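Local structure of lactose Operon Repressor (Escherichia coli, 1JYE) at residues P284-K290 against S322-T328. The protein represses transcription of the lactose operon by binding operator DNA, from which inducer sugars release it. The protein carries 1 engineered substitution. Residues are numbered along the deposited sequence.
Sequences PPLTTIK and SLVKRKT
Two extended segments run antiparallel, the short axes of strands 288-290 and 322-324 at 137° and 4.6 Å apart. T288 and V324 form a hydrogen-bonded pair (T288 N to V324 O 3.0 Å, V324 N to T288 O 2.8 Å), I289 and L323 a non-hydrogen-bonded one; K290 N reaches S322 O at 2.8 Å. I289 (mm) and L323 (tp) share one face, CD1 to CD1 3.8 Å; T288 (t) and V324 (t) share the other. Beyond the strands side chains take over most of the pairing. T287 (m) accepts R326 N on OG1 at 2.9 Å, and T328 (p) turns OG1 to T287 N at 2.9 Å while also bonding V270. R326 has chi1 m, chi2 and chi3 t and chi4 near 102°, which carries the guanidinium across so that NH1 meets L286 O at 2.8 Å; NH2 forms a salt bridge with D275. The one main-chain bond here is K327 N to P285 O, 2.9 Å; the peptide bond before P284 is cis. Such strand crossovers link the two subdomains of periplasmic-binding-protein-like folds. Strand 316-324 lies between 288-290 and 158-161; L286 (tp), its CA-to-CB bond directed away from 322-328, packs on helix 247-259, whereas I289 and L323 face helix 163-177.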
loop_
_atom_site.group_PDB
_atom_site.type_symbol
_atom_site.label_atom_id
_atom_site.label_comp_id
_atom_site.label_asym_id
_atom_site.label_seq_id
_atom_site.Cartn_x
_atom_site.Cartn_y
_atom_site.Cartn_z
ATOM N N PRO A 284 -8.653 -14.765 11.028
ATOM C CA PRO A 284 -9.869 -14.703 10.208
ATOM C C PRO A 284 -10.134 -13.273 9.733
ATOM O O PRO A 284 -9.457 -12.339 10.168
ATOM C CB PRO A 284 -10.944 -15.204 11.166
ATOM C CG PRO A 284 -10.495 -14.646 12.466
ATOM C CD PRO A 284 -8.997 -14.906 12.455
ATOM N N PRO A 285 -11.112 -13.084 8.828
ATOM C CA PRO A 285 -11.429 -11.743 8.324
ATOM C C PRO A 285 -11.617 -10.757 9.473
ATOM O O PRO A 285 -12.293 -11.049 10.459
ATOM C CB PRO A 285 -12.689 -11.980 7.505
ATOM C CG PRO A 285 -12.388 -13.324 6.886
ATOM C CD PRO A 285 -11.870 -14.110 8.083
ATOM N N LEU A 286 -11.016 -9.586 9.309
ATOM C CA LEU A 286 -10.996 -8.546 10.334
ATOM C C LEU A 286 -12.136 -7.538 10.447
ATOM O O LEU A 286 -12.479 -6.849 9.488
ATOM C CB LEU A 286 -9.676 -7.780 10.196
ATOM C CG LEU A 286 -9.402 -6.612 11.144
ATOM C CD1 LEU A 286 -9.237 -7.136 12.568
ATOM C CD2 LEU A 286 -8.141 -5.883 10.694
ATOM N N THR A 287 -12.711 -7.452 11.643
ATOM C CA THR A 287 -13.760 -6.477 11.918
ATOM C C THR A 287 -12.980 -5.175 11.997
ATOM O O THR A 287 -11.949 -5.111 12.665
ATOM C CB THR A 287 -14.437 -6.748 13.269
ATOM O OG1 THR A 287 -15.193 -7.960 13.180
ATOM C CG2 THR A 287 -15.365 -5.595 13.648
ATOM N N THR A 288 -13.470 -4.133 11.336
ATOM C CA THR A 288 -12.733 -2.881 11.310
ATOM C C THR A 288 -13.631 -1.666 11.081
ATOM O O THR A 288 -14.850 -1.791 10.978
ATOM C CB THR A 288 -11.663 -2.967 10.190
ATOM O OG1 THR A 288 -10.873 -1.777 10.161
ATOM C CG2 THR A 288 -12.339 -3.178 8.833
ATOM N N ILE A 289 -13.008 -0.492 11.021
ATOM C CA ILE A 289 -13.715 0.762 10.787
ATOM C C ILE A 289 -13.337 1.236 9.391
ATOM O O ILE A 289 -12.165 1.484 9.103
ATOM C CB ILE A 289 -13.294 1.849 11.793
ATOM C CG1 ILE A 289 -13.558 1.369 13.223
ATOM C CG2 ILE A 289 -14.028 3.149 11.489
ATOM C CD1 ILE A 289 -15.006 1.020 13.509
ATOM N N LYS A 290 -14.330 1.363 8.522
ATOM C CA LYS A 290 -14.057 1.791 7.163
ATOM C C LYS A 290 -13.831 3.285 6.989
ATOM O O LYS A 290 -14.662 4.103 7.385
ATOM C CB LYS A 290 -15.194 1.355 6.234
ATOM C CG LYS A 290 -15.031 1.840 4.795
ATOM C CD LYS A 290 -16.174 1.335 3.922
ATOM C CE LYS A 290 -16.018 1.799 2.481
ATOM N NZ LYS A 290 -17.100 1.247 1.618
ATOM N N SER A 322 -17.804 3.873 9.025
ATOM C CA SER A 322 -18.758 2.841 9.396
ATOM C C SER A 322 -18.037 1.620 9.934
ATOM O O SER A 322 -16.842 1.436 9.702
ATOM C CB SER A 322 -19.615 2.448 8.187
ATOM O OG SER A 322 -18.821 1.877 7.163
ATOM N N LEU A 323 -18.771 0.796 10.671
ATOM C CA LEU A 323 -18.226 -0.423 11.246
ATOM C C LEU A 323 -18.457 -1.574 10.279
ATOM O O LEU A 323 -19.569 -1.770 9.791
ATOM C CB LEU A 323 -18.926 -0.736 12.570
ATOM C CG LEU A 323 -18.634 -2.084 13.233
ATOM C CD1 LEU A 323 -17.198 -2.110 13.736
ATOM C CD2 LEU A 323 -19.609 -2.299 14.394
ATOM N N VAL A 324 -17.399 -2.327 10.000
ATOM C CA VAL A 324 -17.493 -3.477 9.106
ATOM C C VAL A 324 -17.303 -4.702 9.990
ATOM O O VAL A 324 -16.196 -4.984 10.440
ATOM C CB VAL A 324 -16.387 -3.443 8.030
ATOM C CG1 VAL A 324 -16.511 -4.660 7.124
ATOM C CG2 VAL A 324 -16.492 -2.157 7.218
ATOM N N LYS A 325 -18.391 -5.413 10.259
ATOM C CA LYS A 325 -18.328 -6.590 11.114
ATOM C C LYS A 325 -17.895 -7.826 10.349
ATOM O O LYS A 325 -18.523 -8.204 9.361
ATOM C CB LYS A 325 -19.692 -6.856 11.760
ATOM C CG LYS A 325 -20.178 -5.747 12.681
ATOM C CD LYS A 325 -21.526 -6.111 13.295
ATOM C CE LYS A 325 -22.065 -4.990 14.167
ATOM N NZ LYS A 325 -23.380 -5.352 14.766
ATOM N N ARG A 326 -16.818 -8.450 10.808
ATOM C CA ARG A 326 -16.337 -9.661 10.166
ATOM C C ARG A 326 -16.205 -10.824 11.152
ATOM O O ARG A 326 -17.141 -11.098 11.907
ATOM C CB ARG A 326 -15.020 -9.390 9.425
ATOM C CG ARG A 326 -15.187 -8.394 8.277
ATOM C CD ARG A 326 -14.130 -8.591 7.191
ATOM N NE ARG A 326 -14.292 -7.660 6.076
ATOM C CZ ARG A 326 -13.556 -6.569 5.888
ATOM N NH1 ARG A 326 -12.592 -6.248 6.745
ATOM N NH2 ARG A 326 -13.770 -5.803 4.828
ATOM N N LYS A 327 -15.051 -11.485 11.182
ATOM C CA LYS A 327 -14.881 -12.661 12.034
ATOM C C LYS A 327 -13.967 -12.562 13.249
ATOM O O LYS A 327 -13.705 -13.575 13.898
ATOM C CB LYS A 327 -14.391 -13.831 11.172
ATOM C CG LYS A 327 -15.274 -14.151 9.974
ATOM C CD LYS A 327 -16.622 -14.689 10.414
ATOM C CE LYS A 327 -17.464 -15.107 9.220
ATOM N NZ LYS A 327 -18.769 -15.677 9.653
ATOM N N THR A 328 -13.491 -11.367 13.576
ATOM C CA THR A 328 -12.574 -11.229 14.702
ATOM C C THR A 328 -13.182 -10.700 15.995
ATOM O O THR A 328 -12.454 -10.429 16.950
ATOM C CB THR A 328 -11.394 -10.325 14.328
ATOM O OG1 THR A 328 -11.893 -9.050 13.910
ATOM C CG2 THR A 328 -10.586 -10.950 13.183
#